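Local coordinates for RickCE (Rickettsia bellii, PDB 5HAM), which probably acts as a CE-clan cysteine protease with deubiquitinase activity, a bacterial effector that removes ubiquitin from its targets, at residues E134-I138 with V149-K153; Q30-F35 with N117-R123. Numbering follows the deposited sequence.

Contact 1: residues E134-I138 with V149-K153; sequences EAAVI and VLVAK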
ATOM      1  N   GLU A 134       6.216 -15.561  16.629  1.00 23.58           N
ATOM      2  CA  GLU A 134       4.992 -16.286  16.305  1.00 43.98           C
ATOM      3  C   GLU A 134       4.150 -15.620  15.206  1.00 38.11           C
ATOM      4  O   GLU A 134       3.258 -16.246  14.641  1.00 39.58           O
ATOM      5  CB  GLU A 134       4.168 -16.647  17.549  1.00 47.76           C
ATOM      6  CG  GLU A 134       3.530 -15.508  18.282  1.00 62.09           C
ATOM      7  CD  GLU A 134       2.557 -15.995  19.352  1.00 78.64           C
ATOM      8  OE1 GLU A 134       3.020 -16.569  20.365  1.00 82.37           O
ATOM      9  OE2 GLU A 134       1.329 -15.820  19.173  1.00 85.69           O
ATOM     10  N   ALA A 135       4.461 -14.367  14.887  1.00 31.28           N
ATOM     11  CA  ALA A 135       3.795 -13.667  13.789  1.00 32.27           C
ATOM     12  C   ALA A 135       4.636 -12.519  13.261  1.00 27.45           C
ATOM     13  O   ALA A 135       5.373 -11.867  13.998  1.00 33.73           O
ATOM     14  CB  ALA A 135       2.400 -13.157  14.199  1.00 19.47           C
ATOM     15  N   ALA A 136       4.523 -12.293  11.964  1.00 25.73           N
ATOM     16  CA  ALA A 136       5.124 -11.138  11.320  1.00 19.30           C
ATOM     17  C   ALA A 136       3.979 -10.363  10.701  1.00 20.66           C
ATOM     18  O   ALA A 136       3.155 -10.924   9.974  1.00 21.26           O
ATOM     19  CB  ALA A 136       6.112 -11.561  10.265  1.00 19.32           C
ATOM     20  N   VAL A 137       3.908  -9.082  11.033  1.00 20.90           N
ATOM     21  CA  VAL A 137       2.831  -8.236  10.554  1.00 24.27           C
ATOM     22  C   VAL A 137       3.370  -7.298   9.476  1.00 25.95           C
ATOM     23  O   VAL A 137       4.338  -6.568   9.696  1.00 32.03           O
ATOM     24  CB  VAL A 137       2.222  -7.439  11.727  1.00 27.73           C
ATOM     25  CG1 VAL A 137       1.077  -6.527  11.255  1.00 20.58           C
ATOM     26  CG2 VAL A 137       1.769  -8.392  12.830  1.00 24.04           C
ATOM     27  N   ILE A 138       2.754  -7.340   8.304  1.00 26.86           N
ATOM     28  CA  ILE A 138       3.174  -6.518   7.175  1.00 24.78           C
ATOM     29  C   ILE A 138       2.044  -5.607   6.700  1.00 26.41           C
ATOM     30  O   ILE A 138       1.041  -6.079   6.159  1.00 24.70           O
ATOM     31  CB  ILE A 138       3.605  -7.385   5.972  1.00 28.04           C
ATOM     32  CG1 ILE A 138       4.522  -8.536   6.429  1.00 29.59           C
ATOM     33  CG2 ILE A 138       4.258  -6.511   4.901  1.00 15.63           C
ATOM     34  CD1 ILE A 138       4.880  -9.525   5.302  1.00 22.95           C
ATOM     35  N   VAL A 149      -3.580  -5.205   5.486  1.00 17.56           N
ATOM     36  CA  VAL A 149      -2.602  -5.906   6.314  1.00 19.24           C
ATOM     37  C   VAL A 149      -2.412  -7.375   5.927  1.00 24.13           C
ATOM     38  O   VAL A 149      -3.359  -8.074   5.542  1.00 26.21           O
ATOM     39  CB  VAL A 149      -2.926  -5.775   7.837  1.00 20.14           C
ATOM     40  CG1 VAL A 149      -4.199  -6.561   8.199  1.00 19.54           C
ATOM     41  CG2 VAL A 149      -1.750  -6.204   8.683  1.00 15.48           C
ATOM     42  N   LEU A 150      -1.171  -7.834   6.018  1.00 22.05           N
ATOM     43  CA  LEU A 150      -0.881  -9.233   5.783  1.00 23.48           C
ATOM     44  C   LEU A 150      -0.064  -9.781   6.949  1.00 22.48           C
ATOM     45  O   LEU A 150       1.010  -9.285   7.238  1.00 24.86           O
ATOM     46  CB  LEU A 150      -0.117  -9.396   4.472  1.00 18.25           C
ATOM     47  CG  LEU A 150       0.218 -10.835   4.085  1.00 21.20           C
ATOM     48  CD1 LEU A 150      -1.059 -11.576   3.665  1.00 19.40           C
ATOM     49  CD2 LEU A 150       1.267 -10.880   2.981  1.00 23.57           C
ATOM     50  N   VAL A 151      -0.583 -10.805   7.616  1.00 23.75           N
ATOM     51  CA  VAL A 151       0.103 -11.395   8.763  1.00 21.57           C
ATOM     52  C   VAL A 151       0.603 -12.801   8.446  1.00 22.26           C
ATOM     53  O   VAL A 151      -0.138 -13.648   7.946  1.00 24.22           O
ATOM     54  CB  VAL A 151      -0.803 -11.428  10.009  1.00 26.04           C
ATOM     55  CG1 VAL A 151      -0.016 -11.906  11.219  1.00 23.23           C
ATOM     56  CG2 VAL A 151      -1.395 -10.051  10.265  1.00 28.40           C
ATOM     57  N   ALA A 152       1.878 -13.030   8.732  1.00 22.67           N
ATOM     58  CA  ALA A 152       2.552 -14.274   8.387  1.00 20.04           C
ATOM     59  C   ALA A 152       2.787 -15.108   9.624  1.00 25.95           C
ATOM     60  O   ALA A 152       3.312 -14.617  10.627  1.00 25.80           O
ATOM     61  CB  ALA A 152       3.882 -13.958   7.730  1.00 19.64           C
ATOM     62  N   LYS A 153       2.402 -16.375   9.548  1.00 27.28           N
ATOM     63  CA  LYS A 153       2.607 -17.304  10.647  1.00 31.31           C
ATOM     64  C   LYS A 153       3.117 -18.638  10.129  1.00 33.42           C
ATOM     65  O   LYS A 153       2.996 -18.956   8.948  1.00 33.31           O
ATOM     66  CB  LYS A 153       1.323 -17.503  11.440  1.00 28.61           C
ATOM     67  CG  LYS A 153       0.881 -16.265  12.184  1.00 32.10           C
ATOM     68  CD  LYS A 153      -0.413 -16.513  12.926  1.00 36.10           C
ATOM     69  CE  LYS A 153      -0.970 -15.231  13.498  1.00 42.99           C
ATOM     70  NZ  LYS A 153      -2.309 -15.440  14.103  1.00 52.82           N
TER

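Contact 2: residues Q30-F35 with N117-R123; sequences QPAITF and NEDILNR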
ATOM      1  N   GLN A  30       6.918  -5.528  10.210  1.00 28.60           N
ATOM      2  CA  GLN A  30       7.718  -5.267   9.019  1.00 23.29           C
ATOM      3  C   GLN A  30       7.447  -3.877   8.469  1.00 26.20           C
ATOM      4  O   GLN A  30       6.411  -3.285   8.754  1.00 28.11           O
ATOM      5  CB  GLN A  30       7.412  -6.317   7.943  1.00 18.11           C
ATOM      6  CG  GLN A  30       7.825  -7.715   8.341  1.00 21.77           C
ATOM      7  CD  GLN A  30       9.313  -7.798   8.614  1.00 25.53           C
ATOM      8  OE1 GLN A  30      10.117  -7.249   7.868  1.00 26.73           O
ATOM      9  NE2 GLN A  30       9.684  -8.467   9.696  1.00 29.94           N
ATOM     10  N   PRO A  31       8.385  -3.342   7.681  1.00 28.24           N
ATOM     11  CA  PRO A  31       8.084  -2.134   6.908  1.00 22.17           C
ATOM     12  C   PRO A  31       7.032  -2.440   5.846  1.00 22.72           C
ATOM     13  O   PRO A  31       6.871  -3.596   5.471  1.00 21.60           O
ATOM     14  CB  PRO A  31       9.429  -1.784   6.265  1.00 23.61           C
ATOM     15  CG  PRO A  31      10.260  -3.009   6.379  1.00 26.13           C
ATOM     16  CD  PRO A  31       9.805  -3.718   7.599  1.00 26.46           C
ATOM     17  N   ALA A  32       6.314  -1.425   5.382  1.00 16.32           N
ATOM     18  CA  ALA A  32       5.231  -1.648   4.431  1.00 19.63           C
ATOM     19  C   ALA A  32       5.674  -2.203   3.096  1.00 20.92           C
ATOM     20  O   ALA A  32       6.665  -1.762   2.521  1.00 28.04           O
ATOM     21  CB  ALA A  32       4.432  -0.360   4.209  1.00 17.04           C
ATOM     22  N   ILE A  33       4.918  -3.175   2.607  1.00 21.66           N
ATOM     23  CA  ILE A  33       4.957  -3.525   1.206  1.00 24.45           C
ATOM     24  C   ILE A  33       4.064  -2.534   0.473  1.00 26.38           C
ATOM     25  O   ILE A  33       2.936  -2.286   0.889  1.00 27.05           O
ATOM     26  CB  ILE A  33       4.442  -4.932   0.987  1.00 25.26           C
ATOM     27  CG1 ILE A  33       5.546  -5.947   1.321  1.00 24.70           C
ATOM     28  CG2 ILE A  33       3.943  -5.111  -0.459  1.00 18.06           C
ATOM     29  CD1 ILE A  33       5.034  -7.384   1.383  1.00 19.32           C
ATOM     30  N   THR A  34       4.577  -1.942  -0.596  1.00 22.57           N
ATOM     31  CA  THR A  34       3.823  -0.929  -1.332  1.00 21.78           C
ATOM     32  C   THR A  34       3.719  -1.260  -2.817  1.00 23.89           C
ATOM     33  O   THR A  34       4.690  -1.656  -3.464  1.00 21.45           O
ATOM     34  CB  THR A  34       4.431   0.490  -1.161  1.00 24.83           C
ATOM     35  OG1 THR A  34       5.723   0.534  -1.763  1.00 27.81           O
ATOM     36  CG2 THR A  34       4.593   0.838   0.314  1.00 25.06           C
ATOM     37  N   PHE A  35       2.522  -1.113  -3.354  1.00 25.34           N
ATOM     38  CA  PHE A  35       2.314  -1.317  -4.770  1.00 21.87           C
ATOM     39  C   PHE A  35       1.907  -0.008  -5.399  1.00 27.54           C
ATOM     40  O   PHE A  35       1.188   0.801  -4.788  1.00 32.17           O
ATOM     41  CB  PHE A  35       1.181  -2.301  -5.012  1.00 25.76           C
ATOM     42  CG  PHE A  35       1.451  -3.687  -4.519  1.00 32.34           C
ATOM     43  CD1 PHE A  35       2.325  -4.519  -5.201  1.00 26.01           C
ATOM     44  CD2 PHE A  35       0.794  -4.179  -3.404  1.00 28.74           C
ATOM     45  CE1 PHE A  35       2.560  -5.804  -4.766  1.00 20.47           C
ATOM     46  CE2 PHE A  35       1.028  -5.464  -2.967  1.00 29.66           C
ATOM     47  CZ  PHE A  35       1.917  -6.276  -3.646  1.00 27.74           C
ATOM     48  N   ASN A 117       9.898  -5.178  -1.876  1.00 24.37           N
ATOM     49  CA  ASN A 117       8.674  -5.903  -1.519  1.00 23.80           C
ATOM     50  C   ASN A 117       8.946  -7.386  -1.303  1.00 28.37           C
ATOM     51  O   ASN A 117       8.504  -7.960  -0.321  1.00 34.81           O
ATOM     52  CB  ASN A 117       7.563  -5.728  -2.563  1.00 24.16           C
ATOM     53  CG  ASN A 117       6.905  -4.347  -2.507  1.00 22.53           C
ATOM     54  OD1 ASN A 117       7.036  -3.622  -1.529  1.00 24.95           O
ATOM     55  ND2 ASN A 117       6.175  -3.999  -3.554  1.00 23.98           N
ATOM     56  N   GLU A 118       9.686  -8.011  -2.209  1.00 29.23           N
ATOM     57  CA  GLU A 118      10.098  -9.397  -1.982  1.00 31.33           C
ATOM     58  C   GLU A 118      10.946  -9.576  -0.712  1.00 25.96           C
ATOM     59  O   GLU A 118      10.753 -10.530   0.039  1.00 29.14           O
ATOM     60  CB  GLU A 118      10.855  -9.952  -3.183  1.00 36.30           C
ATOM     61  CG  GLU A 118      10.002 -10.174  -4.393  1.00 48.43           C
ATOM     62  CD  GLU A 118      10.818 -10.617  -5.578  1.00 59.79           C
ATOM     63  OE1 GLU A 118      12.055 -10.667  -5.448  1.00 64.16           O
ATOM     64  OE2 GLU A 118      10.230 -10.910  -6.639  1.00 66.21           O
ATOM     65  N   ASP A 119      11.883  -8.665  -0.472  1.00 25.83           N
ATOM     66  CA  ASP A 119      12.725  -8.773   0.717  1.00 23.89           C
ATOM     67  C   ASP A 119      11.934  -8.704   2.021  1.00 23.73           C
ATOM     68  O   ASP A 119      12.248  -9.401   2.985  1.00 28.30           O
ATOM     69  CB  ASP A 119      13.858  -7.749   0.681  1.00 29.21           C
ATOM     70  CG  ASP A 119      14.836  -8.017  -0.450  1.00 41.82           C
ATOM     71  OD1 ASP A 119      14.974  -9.194  -0.860  1.00 46.50           O
ATOM     72  OD2 ASP A 119      15.465  -7.059  -0.935  1.00 40.81           O
ATOM     73  N   ILE A 120      10.881  -7.900   2.043  1.00 27.58           N
ATOM     74  CA  ILE A 120      10.042  -7.797   3.229  1.00 18.99           C
ATOM     75  C   ILE A 120       9.278  -9.094   3.475  1.00 27.31           C
ATOM     76  O   ILE A 120       9.222  -9.593   4.595  1.00 28.89           O
ATOM     77  CB  ILE A 120       9.096  -6.612   3.106  1.00 21.98           C
ATOM     78  CG1 ILE A 120       9.907  -5.307   3.102  1.00 18.16           C
ATOM     79  CG2 ILE A 120       8.079  -6.626   4.225  1.00 23.68           C
ATOM     80  CD1 ILE A 120       9.203  -4.141   2.428  1.00 17.28           C
ATOM     81  N   LEU A 121       8.716  -9.661   2.419  1.00 24.51           N
ATOM     82  CA  LEU A 121       8.067 -10.951   2.537  1.00 26.48           C
ATOM     83  C   LEU A 121       9.036 -12.027   3.008  1.00 31.49           C
ATOM     84  O   LEU A 121       8.702 -12.848   3.864  1.00 28.15           O
ATOM     85  CB  LEU A 121       7.494 -11.362   1.198  1.00 30.98           C
ATOM     86  CG  LEU A 121       5.985 -11.540   1.160  1.00 34.33           C
ATOM     87  CD1 LEU A 121       5.581 -12.187  -0.173  1.00 33.48           C
ATOM     88  CD2 LEU A 121       5.522 -12.352   2.381  1.00 31.58           C
ATOM     89  N   ASN A 122      10.236 -12.035   2.438  1.00 30.78           N
ATOM     90  CA  ASN A 122      11.249 -12.999   2.868  1.00 31.88           C
ATOM     91  C   ASN A 122      11.742 -12.807   4.307  1.00 32.14           C
ATOM     92  O   ASN A 122      11.919 -13.783   5.036  1.00 37.00           O
ATOM     93  CB  ASN A 122      12.431 -13.026   1.903  1.00 30.42           C
ATOM     94  CG  ASN A 122      12.204 -13.974   0.746  1.00 35.62           C
ATOM     95  OD1 ASN A 122      11.603 -15.039   0.917  1.00 36.29           O
ATOM     96  ND2 ASN A 122      12.668 -13.588  -0.446  1.00 36.10           N
ATOM     97  N   ARG A 123      11.966 -11.555   4.704  1.00 29.48           N
ATOM     98  CA  ARG A 123      12.376 -11.249   6.068  1.00 30.52           C
ATOM     99  C   ARG A 123      11.290 -11.698   7.052  1.00 31.57           C
ATOM    100  O   ARG A 123      11.587 -12.291   8.083  1.00 30.64           O
ATOM    101  CB  ARG A 123      12.671  -9.756   6.229  1.00 39.49           C
ATOM    102  CG  ARG A 123      13.115  -9.357   7.635  1.00 59.40           C
ATOM    103  CD  ARG A 123      14.317 -10.195   8.097  1.00 73.48           C
ATOM    104  NE  ARG A 123      14.754  -9.889   9.459  1.00 78.32           N
ATOM    105  CZ  ARG A 123      15.670 -10.589  10.120  1.00 89.24           C
ATOM    106  NH1 ARG A 123      16.243 -11.639   9.547  1.00 95.56           N
ATOM    107  NH2 ARG A 123      16.014 -10.248  11.356  1.00 91.38           N
TER
HETATM  108  O   HOH W   1       8.099  -1.168  -1.184  1.00 37.75           O

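Contact 1: residues E134-I138 with V149-K153
Four backbone hydrogen bonds join residues 134-138 to 149-153, in two reciprocal pairs. Ala-136 N donates to Ala-152 O (2.9 Å) and Ala-152 N to Ala-136 O (2.8 Å); Ile-138 N then donates to Leu-150 O and Leu-150 N to Ile-138 O, both at 2.8 Å. Between these hydrogen-bonded pairs, Val-137 faces Val-151 as a non-hydrogen-bonded pair, its own backbone turned instead to Ser-28 and Gln-30 of strand 27-34. Val-151 CA approaches Ala-136 O at 3.3 Å, a CA-H...O contact. Side chains pack along both faces. Ala-136, Ile-138, Leu-150 and Ala-152 share one, where helix 96-130 lies; Ala-136 CB meets Ala-152 CB at 4.1 Å. On the other, Val-137 CG1 touches Val-149 CG2 at 3.8 Å beneath helix 211-223, and Lys-153 extends to hydrogen-bond the carbonyl of Ile-222. This is an antiparallel beta hairpin at the heart of a mixed sheet with helices against both faces, within the RickCE-like catalytic domain.

Contact 2: residues Q30-F35 with N117-R123
Asn-117 satisfies both backbone groups of one residue, Thr-34, on an outermost strand of the sheet. Thr-34 N donates to Asn-117 OD1 at 3.1 Å, while Asn-117 ND2 donates to Thr-34 O at 2.8 Å, nearly in line. The carboxamide thus does what a neighbouring strand's peptide would do. OD1 also accepts a second bond, from a water 2.7 Å away that lies 3.0 Å from Thr-34 OG1; that hydroxyl is further hydrogen-bonded to Gln-113, one helical turn before Asn-117. Ile-33 and Phe-35 pair through their backbones with strand 135-141, so the backbone N and O of Thr-34 are left to be met by Asn-117 of helix 96-130. The arrangement is an alpha/beta packing in which a long helix lies over an edge strand and fastens to it by a side chain. Beyond the amide, mostly apolar packing takes over. Ile-120 points at the strand segment, its CG2 3.9 Å from Ile-33 CG1 and its CG1 4.0 Å from Pro-31 CG; the same CG2 methyl also lies 3.5 Å from the carbonyl oxygen Pro-31 O. The amide of Ala-32 is met by the carboxylate of Glu-11. Further along the helix, Arg-123 CG lies 3.7 Å from Gln-30 OE1, and the Arg-123 guanidinium forms a weak, long ion pair with Asp-127.

How the contacts relate
Strand 135-141 is the common element: in contact 1 it pairs with strand 147-155, and its other edge runs parallel to strand 27-34, which carries half of contact 2. The two centres lie about 11 Å apart and the contacts touch directly. Val-137 O and Gln-30 N, 2.8 Å apart, probably form a hydrogen bond, and Ile-138 CG2 sits 3.7 Å from Ile-33 CD1 and 3.9 Å from Ile-120 CG2, so these three isoleucines meet between sheet and helix. Helix 96-130 precedes strand 135-141, with a short connection between. The general principle is that one helix can cover two neighbouring strands, meeting the edge strand through hydrogen bonds and apolar packing, the inner one through apolar packing.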